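Local coordinates for protein gingipain R2 Pro-Domain (Porphyromonas gingivalis, PDB 4IEF) that probably folds with the arginine-specific cysteine protease gingipain R2 as its pro-domain and keeps that enzyme inactive until it is processed, at residues Phe30-Leu35 with Phe151-Tyr156; Val85-Phe90 with Tyr166-Val171; Glu92-Leu97 with Thr160-Ile165. One frame throughout, in Å; residues are numbered along the deposited sequence.

Overall arrangement
From the N terminus, the first contacting strand is 25-31, and interaction 1 closes the longest of the three loops by bringing Phe30-Leu35 against Phe151-Tyr156, 116 residues later. Strand 79-93 follows inside that loop; its residues Val85-Phe90 return to Tyr166-Val171 in interaction 2, and Glu92-Leu97 to Thr160-Ile165 in interaction 3. Interaction 3 is nested within the loop of interaction 2, whereas interaction 1 crosses both. Strand 162-176 is the common element: it pairs with strands 25-31, 79-93 and 144-157 of one antiparallel sheet. Interactions 1 and 2 meet through backbone bonds such as Phe30 N to Ile169 O. Interaction 3 continues interaction 2 past the corner at Thr167 and into the turn beyond Lys93.

Interaction 1: Phe30-Leu35 with Phe151-Tyr156; sequences FRMDNL and FAPLQY
Phe30 meets Phe151 through its CB, which sits 3.5 Å from the centroid of the Phe151 ring and 11° off the ring normal, a CH-pi contact over the middle of that face. All six ring carbons of Phe151 lie at similar distances from this one atom. The two rings themselves barely overlap: their planes are 27° apart, but the centroids are separated by 5.5 Å, because the side chains slide past each other in opposite directions. With CG anti to the backbone N (chi1 163°), Phe30 sends its ring onward to Pro153, where CZ approaches CG at 3.5 Å and CE1 comes equally close to CB. The aromatic side chain and the pyrrolidine cross at about a right angle.

Met32 continues the line. Its chain bends at chi2 and chi3, and the methyl CE lies 3.8 Å from Pro153 CG. The same methyl is 3.9 Å from Leu154 CD2, bridging the two residues. Beyond it, Leu35 CD1 meets Leu154 CD2 at 4.0 Å, again with the side chains running in opposite directions.

Around this apolar row the backbone is held by other partners. Strand 162-176 bonds Phe30 through Ile169 and Met32 through Thr167, and its Ile169 and Val171 also pack on Phe151. Gln155 NE2 donates to Ala152 O at 2.9 Å, from above the carbonyl plane, and also to Glu131 O; its OE1 accepts from Gly130 N. The nearest CA pairs, 7.3 Å for Phe30 CA and Phe151 CA, are too far apart for strand pairing. The arrangement is thus a buried side-chain contact between strands 25-31 and 144-157, both hydrogen-bonded to strand 162-176, a pattern consistent with the branched or curled antiparallel sheet of this pro-domain.

Interaction 2: Val85-Phe90 with Tyr166-Val171; sequences VVSSKF and YTEIVV
Val170 O accepts two backbone N-H groups at once, from Val86 N at 2.9 Å and from Ser87 N at 3.2 Å, the mark of a classic beta bulge. Val86 is the extra residue, and the register moves by one between the pairs Val85-Val171 and Ser87-Val170. Val86 CG2 touches Val170 CG1 at 3.7 Å, the side chains crossing obliquely. Beyond the bulge, Val170 N donates almost straight to Ser87 O (2.7 Å).

Strands 85-90 and 168-171 run antiparallel, their axes at 175°, as neighbours in the main sheet of the pro-domain; strand 25-31 flanks 162-176 with further backbone bonds. A second classic bulge, with Thr167 and Glu168 both facing Lys89, marks the corner where the chain turns at Thr167. Here Lys89 N binds Glu168 O, while the bond from Thr167 N back to Lys89 O is weak.

Past this corner Phe90 CB stands 3.6 Å from the centroid of the Tyr166 ring, 9° off its normal, a CH-pi contact over the face. Phe90 CG falls between the backbone N and the carbonyl carbon, and the two side chains lie side by side, their ring planes oblique at 48°. Ile132 and Pro153 also pack on Tyr166. On the face bearing Ser87 and Lys89, Glu168 OE1 is engaged by Arg31 NE in a salt bridge.

Interaction 3: Glu92-Leu97 with Thr160-Ile165; sequences EKKDVL and TKTLRI
Glu92 and Arg164 face each other as a non-hydrogen-bonded pair of the antiparallel ladder between strands 79-93 and 162-176, close to where the ladder ends. Their side chains lie side by side and point the same way. Arg164 NE donates to Glu92 OE2 at 3.1 Å (161°), forming a salt bridge through the anti lone pair of that oxygen; carboxylate and guanidinium are nearly coplanar, 21° apart. The Arg164 chain is extended from CG to NE, and Phe127 makes a cation-pi contact with the guanidinium. The methyl CG2 of Thr162 sits over the face of the carboxylate, 3.6 Å from Glu92 OE1.

The next pair, Lys93 with Leu163, exchanges two nearly straight backbone bonds: Lys93 N to Leu163 O at 2.8 Å, and Leu163 N to Lys93 O at 2.9 Å. Lys93 CB and CD touch Ile165 CD1, and its charged end makes a cation-pi contact with Phe37.

Past Lys93 the strand pairing stops. Asp95 adopts positive phi (53°), turning the chain so that Val96 N reaches Lys161 O at 2.9 Å. Lys161, also at positive phi, lays its side chain along this turn: CB lies 3.5 Å from Val96 O, and CE approaches Leu97 CB. Asp95 OD1 and Lys161 NZ form a long salt bridge of 3.9 Å. Val96 O is bonded by Tyr156 OH, tying the turn to strand 144-157. Lys161 and Thr162 both face Asn157, the G1 beta bulge at the hairpin joining strands 144-157 and 162-176, where the turn that follows strand 79-93 packs on the hairpin through the Val96 N to Lys161 O bond.

Interaction 1: Phe30-Leu35 with Phe151-Tyr156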
loop_
_atom_site.group_PDB
_atom_site.type_symbol
_atom_site.label_atom_id
_atom_site.label_comp_id
_atom_site.label_asym_id
_atom_site.label_seq_id
_atom_site.Cartn_x
_atom_site.Cartn_y
_atom_site.Cartn_z
ATOM N N PHE A 30 -0.086 16.934 -21.402
ATOM C CA PHE A 30 -1.377 16.835 -20.740
ATOM C C PHE A 30 -2.435 17.238 -21.743
ATOM O O PHE A 30 -2.253 18.219 -22.477
ATOM C CB PHE A 30 -1.463 17.722 -19.479
ATOM C CG PHE A 30 -2.884 17.970 -19.014
ATOM C CD1 PHE A 30 -3.629 19.032 -19.527
ATOM C CD2 PHE A 30 -3.497 17.111 -18.105
ATOM C CE1 PHE A 30 -4.968 19.212 -19.159
ATOM C CE2 PHE A 30 -4.828 17.317 -17.707
ATOM C CZ PHE A 30 -5.551 18.363 -18.236
ATOM N N ARG A 31 -3.554 16.519 -21.744
ATOM C CA ARG A 31 -4.716 16.861 -22.547
ATOM C C ARG A 31 -5.952 16.695 -21.677
ATOM O O ARG A 31 -6.046 15.721 -20.921
ATOM C CB ARG A 31 -4.788 16.044 -23.839
ATOM C CG ARG A 31 -3.968 16.646 -24.973
ATOM C CD ARG A 31 -3.948 15.750 -26.192
ATOM N NE ARG A 31 -3.297 16.404 -27.325
ATOM C CZ ARG A 31 -3.004 15.806 -28.476
ATOM N NH1 ARG A 31 -3.285 14.520 -28.654
ATOM N NH2 ARG A 31 -2.419 16.484 -29.451
ATOM N N MET A 32 -6.858 17.690 -21.720
ATOM C CA MET A 32 -8.094 17.687 -20.935
ATOM C C MET A 32 -8.989 16.515 -21.360
ATOM O O MET A 32 -9.237 16.321 -22.550
ATOM C CB MET A 32 -8.841 19.029 -21.069
ATOM C CG MET A 32 -10.083 19.133 -20.174
ATOM S SD MET A 32 -9.739 18.925 -18.403
ATOM C CE MET A 32 -9.202 20.586 -17.992
ATOM N N ASP A 33 -9.452 15.737 -20.376
ATOM C CA ASP A 33 -10.287 14.581 -20.643
ATOM C C ASP A 33 -11.484 14.563 -19.704
ATOM O O ASP A 33 -11.324 14.698 -18.487
ATOM C CB ASP A 33 -9.463 13.286 -20.524
ATOM C CG ASP A 33 -10.208 12.050 -20.989
ATOM O OD1 ASP A 33 -10.725 11.313 -20.128
ATOM O OD2 ASP A 33 -10.280 11.829 -22.213
ATOM N N ASN A 34 -12.685 14.400 -20.288
ATOM C CA ASN A 34 -13.992 14.307 -19.621
ATOM C C ASN A 34 -14.219 15.433 -18.569
ATOM O O ASN A 34 -14.621 15.160 -17.437
ATOM C CB ASN A 34 -14.167 12.905 -18.987
ATOM C CG ASN A 34 -15.579 12.557 -18.566
ATOM O OD1 ASN A 34 -16.566 12.999 -19.150
ATOM N ND2 ASN A 34 -15.697 11.740 -17.545
ATOM N N LEU A 35 -13.969 16.695 -18.955
ATOM C CA LEU A 35 -14.205 17.827 -18.050
ATOM C C LEU A 35 -15.710 17.990 -17.796
ATOM O O LEU A 35 -16.484 18.149 -18.736
ATOM C CB LEU A 35 -13.600 19.140 -18.578
ATOM C CG LEU A 35 -13.916 20.404 -17.750
ATOM C CD1 LEU A 35 -13.104 20.448 -16.457
ATOM C CD2 LEU A 35 -13.690 21.654 -18.572
ATOM N N PHE A 151 0.067 19.539 -13.321
ATOM C CA PHE A 151 -0.608 20.348 -14.331
ATOM C C PHE A 151 -1.814 20.992 -13.695
ATOM O O PHE A 151 -2.591 20.284 -13.058
ATOM C CB PHE A 151 -1.048 19.491 -15.527
ATOM C CG PHE A 151 0.061 18.846 -16.316
ATOM C CD1 PHE A 151 0.447 17.535 -16.058
ATOM C CD2 PHE A 151 0.701 19.539 -17.339
ATOM C CE1 PHE A 151 1.456 16.926 -16.813
ATOM C CE2 PHE A 151 1.706 18.933 -18.091
ATOM C CZ PHE A 151 2.076 17.630 -17.823
ATOM N N ALA A 152 -1.963 22.317 -13.824
ATOM C CA ALA A 152 -3.123 23.052 -13.314
ATOM C C ALA A 152 -3.867 23.624 -14.543
ATOM O O ALA A 152 -3.613 24.760 -14.952
ATOM C CB ALA A 152 -2.692 24.137 -12.330
ATOM N N PRO A 153 -4.721 22.801 -15.206
ATOM C CA PRO A 153 -5.360 23.254 -16.452
ATOM C C PRO A 153 -6.620 24.099 -16.262
ATOM O O PRO A 153 -7.265 24.461 -17.253
ATOM C CB PRO A 153 -5.703 21.940 -17.149
ATOM C CG PRO A 153 -5.986 21.000 -16.032
ATOM C CD PRO A 153 -5.108 21.406 -14.889
ATOM N N LEU A 154 -6.980 24.401 -15.010
ATOM C CA LEU A 154 -8.149 25.212 -14.718
ATOM C C LEU A 154 -7.708 26.451 -13.933
ATOM O O LEU A 154 -7.285 26.353 -12.779
ATOM C CB LEU A 154 -9.229 24.392 -13.978
ATOM C CG LEU A 154 -9.796 23.171 -14.728
ATOM C CD1 LEU A 154 -10.627 22.318 -13.818
ATOM C CD2 LEU A 154 -10.624 23.585 -15.948
ATOM N N GLN A 155 -7.736 27.604 -14.612
ATOM C CA GLN A 155 -7.339 28.903 -14.067
ATOM C C GLN A 155 -8.591 29.778 -13.982
ATOM O O GLN A 155 -9.307 29.924 -14.970
ATOM C CB GLN A 155 -6.226 29.545 -14.910
ATOM C CG GLN A 155 -4.967 28.673 -15.077
ATOM C CD GLN A 155 -4.100 28.556 -13.843
ATOM O OE1 GLN A 155 -3.881 29.522 -13.106
ATOM N NE2 GLN A 155 -3.534 27.374 -13.624
ATOM N N TYR A 156 -8.899 30.290 -12.786
ATOM C CA TYR A 156 -10.131 31.037 -12.565
ATOM C C TYR A 156 -9.900 32.351 -11.856
ATOM O O TYR A 156 -9.273 32.399 -10.790
ATOM C CB TYR A 156 -11.123 30.162 -11.761
ATOM C CG TYR A 156 -12.441 30.814 -11.393
ATOM C CD1 TYR A 156 -13.407 31.077 -12.360
ATOM C CD2 TYR A 156 -12.755 31.095 -10.066
ATOM C CE1 TYR A 156 -14.634 31.647 -12.021
ATOM C CE2 TYR A 156 -13.980 31.660 -9.713
ATOM C CZ TYR A 156 -14.917 31.933 -10.695
ATOM O OH TYR A 156 -16.128 32.486 -10.342
#

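Interaction 2: Val85-Phe90 with Tyr166-Val171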
loop_
_atom_site.group_PDB
_atom_site.type_symbol
_atom_site.label_atom_id
_atom_site.label_comp_id
_atom_site.label_asym_id
_atom_site.label_seq_id
_atom_site.Cartn_x
_atom_site.Cartn_y
_atom_site.Cartn_z
ATOM N N VAL A 85 6.741 25.404 -19.471
ATOM C CA VAL A 85 5.607 25.160 -20.356
ATOM C C VAL A 85 6.103 25.473 -21.762
ATOM O O VAL A 85 6.373 26.639 -22.066
ATOM C CB VAL A 85 4.353 25.977 -19.944
ATOM C CG1 VAL A 85 3.244 25.880 -20.994
ATOM C CG2 VAL A 85 3.847 25.531 -18.579
ATOM N N VAL A 86 6.296 24.431 -22.591
ATOM C CA VAL A 86 6.802 24.624 -23.956
ATOM C C VAL A 86 5.636 24.803 -24.953
ATOM O O VAL A 86 5.832 25.380 -26.025
ATOM C CB VAL A 86 7.798 23.525 -24.413
ATOM C CG1 VAL A 86 9.096 23.607 -23.614
ATOM C CG2 VAL A 86 7.196 22.124 -24.334
ATOM N N SER A 87 4.434 24.336 -24.580
ATOM C CA SER A 87 3.230 24.408 -25.404
ATOM C C SER A 87 1.986 24.423 -24.507
ATOM O O SER A 87 1.923 23.674 -23.529
ATOM C CB SER A 87 3.189 23.234 -26.384
ATOM O OG SER A 87 1.966 23.142 -27.094
ATOM N N SER A 88 1.022 25.307 -24.826
ATOM C CA SER A 88 -0.245 25.446 -24.096
ATOM C C SER A 88 -1.342 25.983 -25.015
ATOM O O SER A 88 -1.064 26.742 -25.945
ATOM C CB SER A 88 -0.088 26.340 -22.868
ATOM O OG SER A 88 0.188 27.686 -23.219
ATOM N N LYS A 89 -2.587 25.576 -24.748
ATOM C CA LYS A 89 -3.779 25.945 -25.513
ATOM C C LYS A 89 -4.960 26.010 -24.552
ATOM O O LYS A 89 -5.176 25.061 -23.792
ATOM C CB LYS A 89 -4.008 24.895 -26.622
ATOM C CG LYS A 89 -5.171 25.159 -27.571
ATOM C CD LYS A 89 -5.521 23.903 -28.384
ATOM C CE LYS A 89 -4.552 23.593 -29.507
ATOM N NZ LYS A 89 -4.745 22.218 -30.037
ATOM N N PHE A 90 -5.709 27.123 -24.552
ATOM C CA PHE A 90 -6.862 27.225 -23.661
ATOM C C PHE A 90 -8.085 27.848 -24.347
ATOM O O PHE A 90 -7.965 28.537 -25.362
ATOM C CB PHE A 90 -6.522 27.990 -22.357
ATOM C CG PHE A 90 -6.375 29.494 -22.443
ATOM C CD1 PHE A 90 -7.489 30.325 -22.370
ATOM C CD2 PHE A 90 -5.120 30.081 -22.525
ATOM C CE1 PHE A 90 -7.353 31.709 -22.450
ATOM C CE2 PHE A 90 -4.984 31.466 -22.568
ATOM C CZ PHE A 90 -6.101 32.272 -22.537
ATOM N N TYR A 166 -7.521 24.802 -20.019
ATOM C CA TYR A 166 -6.365 24.412 -20.820
ATOM C C TYR A 166 -6.597 23.009 -21.372
ATOM O O TYR A 166 -6.571 22.026 -20.633
ATOM C CB TYR A 166 -5.056 24.524 -20.018
ATOM C CG TYR A 166 -4.596 25.952 -19.830
ATOM C CD1 TYR A 166 -5.143 26.759 -18.835
ATOM C CD2 TYR A 166 -3.624 26.506 -20.656
ATOM C CE1 TYR A 166 -4.744 28.084 -18.675
ATOM C CE2 TYR A 166 -3.211 27.830 -20.500
ATOM C CZ TYR A 166 -3.774 28.615 -19.506
ATOM O OH TYR A 166 -3.381 29.925 -19.351
ATOM N N THR A 167 -6.899 22.938 -22.673
ATOM C CA THR A 167 -7.196 21.685 -23.370
ATOM C C THR A 167 -5.915 20.881 -23.594
ATOM O O THR A 167 -5.982 19.653 -23.640
ATOM C CB THR A 167 -7.939 21.947 -24.679
ATOM O OG1 THR A 167 -7.163 22.822 -25.497
ATOM C CG2 THR A 167 -9.331 22.524 -24.450
ATOM N N GLU A 168 -4.757 21.568 -23.709
ATOM C CA GLU A 168 -3.451 20.936 -23.878
ATOM C C GLU A 168 -2.351 21.746 -23.193
ATOM O O GLU A 168 -2.334 22.976 -23.279
ATOM C CB GLU A 168 -3.112 20.727 -25.360
ATOM C CG GLU A 168 -1.889 19.858 -25.587
ATOM C CD GLU A 168 -1.431 19.810 -27.027
ATOM O OE1 GLU A 168 -1.715 18.793 -27.704
ATOM O OE2 GLU A 168 -0.802 20.790 -27.488
ATOM N N ILE A 169 -1.452 21.038 -22.490
ATOM C CA ILE A 169 -0.269 21.583 -21.820
ATOM C C ILE A 169 0.890 20.617 -22.054
ATOM O O ILE A 169 0.797 19.448 -21.673
ATOM C CB ILE A 169 -0.444 21.877 -20.287
ATOM C CG1 ILE A 169 -1.677 22.757 -19.966
ATOM C CG2 ILE A 169 0.854 22.488 -19.697
ATOM C CD1 ILE A 169 -2.139 22.702 -18.478
ATOM N N VAL A 170 1.984 21.107 -22.653
ATOM C CA VAL A 170 3.193 20.313 -22.847
ATOM C C VAL A 170 4.287 20.965 -22.011
ATOM O O VAL A 170 4.574 22.157 -22.184
ATOM C CB VAL A 170 3.619 20.113 -24.330
ATOM C CG1 VAL A 170 4.852 19.218 -24.426
ATOM C CG2 VAL A 170 2.473 19.532 -25.158
ATOM N N VAL A 171 4.879 20.188 -21.086
ATOM C CA VAL A 171 5.940 20.695 -20.222
ATOM C C VAL A 171 7.267 19.975 -20.481
ATOM O O VAL A 171 7.288 18.797 -20.845
ATOM C CB VAL A 171 5.583 20.656 -18.708
ATOM C CG1 VAL A 171 4.387 21.548 -18.395
ATOM C CG2 VAL A 171 5.360 19.229 -18.196
#

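Interaction 3: Glu92-Leu97 with Thr160-Ile165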
loop_
_atom_site.group_PDB
_atom_site.type_symbol
_atom_site.label_atom_id
_atom_site.label_comp_id
_atom_site.label_asym_id
_atom_site.label_seq_id
_atom_site.Cartn_x
_atom_site.Cartn_y
_atom_site.Cartn_z
ATOM N N GLU A 92 -11.894 29.935 -23.131
ATOM C CA GLU A 92 -12.450 30.713 -22.032
ATOM C C GLU A 92 -13.937 30.465 -21.852
ATOM O O GLU A 92 -14.691 30.410 -22.827
ATOM C CB GLU A 92 -12.193 32.211 -22.232
ATOM C CG GLU A 92 -10.853 32.665 -21.683
ATOM C CD GLU A 92 -10.680 34.149 -21.424
ATOM O OE1 GLU A 92 -11.615 34.933 -21.708
ATOM O OE2 GLU A 92 -9.595 34.530 -20.927
ATOM N N LYS A 93 -14.345 30.314 -20.585
ATOM C CA LYS A 93 -15.724 30.144 -20.147
ATOM C C LYS A 93 -16.070 31.369 -19.288
ATOM O O LYS A 93 -15.443 31.585 -18.245
ATOM C CB LYS A 93 -15.881 28.820 -19.386
ATOM C CG LYS A 93 -17.164 28.075 -19.712
ATOM C CD LYS A 93 -17.408 26.925 -18.741
ATOM C CE LYS A 93 -18.784 26.323 -18.904
ATOM N NZ LYS A 93 -19.170 25.494 -17.733
ATOM N N LYS A 94 -17.000 32.215 -19.769
ATOM C CA LYS A 94 -17.360 33.456 -19.079
ATOM C C LYS A 94 -18.602 33.305 -18.195
ATOM O O LYS A 94 -19.432 32.424 -18.427
ATOM C CB LYS A 94 -17.544 34.604 -20.077
ATOM C CG LYS A 94 -16.219 35.148 -20.593
ATOM C CD LYS A 94 -16.399 36.422 -21.390
ATOM C CE LYS A 94 -15.081 36.912 -21.937
ATOM N NZ LYS A 94 -15.267 37.929 -23.005
ATOM N N ASP A 95 -18.697 34.184 -17.166
ATOM C CA ASP A 95 -19.756 34.279 -16.149
ATOM C C ASP A 95 -19.977 32.917 -15.460
ATOM O O ASP A 95 -21.104 32.435 -15.322
ATOM C CB ASP A 95 -21.063 34.852 -16.736
ATOM C CG ASP A 95 -22.018 35.418 -15.697
ATOM O OD1 ASP A 95 -21.563 36.209 -14.832
ATOM O OD2 ASP A 95 -23.223 35.092 -15.762
ATOM N N VAL A 96 -18.872 32.311 -15.027
ATOM C CA VAL A 96 -18.861 31.025 -14.347
ATOM C C VAL A 96 -18.596 31.267 -12.872
ATOM O O VAL A 96 -17.693 32.029 -12.523
ATOM C CB VAL A 96 -17.807 30.055 -14.962
ATOM C CG1 VAL A 96 -17.832 28.691 -14.281
ATOM C CG2 VAL A 96 -18.008 29.898 -16.462
ATOM N N LEU A 97 -19.385 30.628 -12.009
ATOM C CA LEU A 97 -19.154 30.693 -10.574
ATOM C C LEU A 97 -18.566 29.352 -10.154
ATOM O O LEU A 97 -19.268 28.339 -10.194
ATOM C CB LEU A 97 -20.437 31.048 -9.789
ATOM C CG LEU A 97 -20.345 31.023 -8.251
ATOM C CD1 LEU A 97 -19.420 32.113 -7.720
ATOM C CD2 LEU A 97 -21.717 31.152 -7.623
ATOM N N THR A 160 -13.711 38.570 -12.201
ATOM C CA THR A 160 -14.249 38.665 -13.568
ATOM C C THR A 160 -15.173 37.478 -13.910
ATOM O O THR A 160 -15.873 37.532 -14.928
ATOM C CB THR A 160 -13.114 38.783 -14.606
ATOM O OG1 THR A 160 -12.352 37.580 -14.611
ATOM C CG2 THR A 160 -12.210 39.987 -14.368
ATOM N N LYS A 161 -15.158 36.408 -13.072
ATOM C CA LYS A 161 -15.947 35.165 -13.236
ATOM C C LYS A 161 -15.550 34.446 -14.545
ATOM O O LYS A 161 -16.385 33.810 -15.198
ATOM C CB LYS A 161 -17.475 35.441 -13.182
ATOM C CG LYS A 161 -17.979 35.829 -11.787
ATOM C CD LYS A 161 -19.488 36.049 -11.726
ATOM C CE LYS A 161 -20.275 34.767 -11.557
ATOM N NZ LYS A 161 -21.672 35.031 -11.123
ATOM N N THR A 162 -14.262 34.551 -14.913
ATOM C CA THR A 162 -13.730 33.947 -16.126
ATOM C C THR A 162 -12.899 32.710 -15.777
ATOM O O THR A 162 -11.979 32.763 -14.948
ATOM C CB THR A 162 -12.937 34.983 -16.942
ATOM O OG1 THR A 162 -13.799 36.088 -17.251
ATOM C CG2 THR A 162 -12.377 34.409 -18.232
ATOM N N LEU A 163 -13.248 31.593 -16.426
ATOM C CA LEU A 163 -12.540 30.339 -16.278
ATOM C C LEU A 163 -11.799 30.011 -17.568
ATOM O O LEU A 163 -12.395 30.012 -18.646
ATOM C CB LEU A 163 -13.496 29.195 -15.894
ATOM C CG LEU A 163 -12.867 27.794 -15.743
ATOM C CD1 LEU A 163 -12.177 27.623 -14.384
ATOM C CD2 LEU A 163 -13.904 26.719 -15.940
ATOM N N ARG A 164 -10.500 29.731 -17.442
ATOM C CA ARG A 164 -9.635 29.322 -18.544
ATOM C C ARG A 164 -9.446 27.808 -18.471
ATOM O O ARG A 164 -8.990 27.293 -17.449
ATOM C CB ARG A 164 -8.291 30.064 -18.498
ATOM C CG ARG A 164 -8.404 31.515 -18.920
ATOM C CD ARG A 164 -7.083 32.241 -18.788
ATOM N NE ARG A 164 -7.202 33.642 -19.195
ATOM C CZ ARG A 164 -6.221 34.536 -19.107
ATOM N NH1 ARG A 164 -5.035 34.185 -18.621
ATOM N NH2 ARG A 164 -6.418 35.786 -19.500
ATOM N N ILE A 165 -9.873 27.102 -19.527
ATOM C CA ILE A 165 -9.779 25.648 -19.627
ATOM C C ILE A 165 -8.632 25.305 -20.569
ATOM O O ILE A 165 -8.758 25.494 -21.777
ATOM C CB ILE A 165 -11.128 25.007 -20.080
ATOM C CG1 ILE A 165 -12.273 25.331 -19.086
ATOM C CG2 ILE A 165 -10.976 23.482 -20.284
ATOM C CD1 ILE A 165 -13.676 25.406 -19.697
#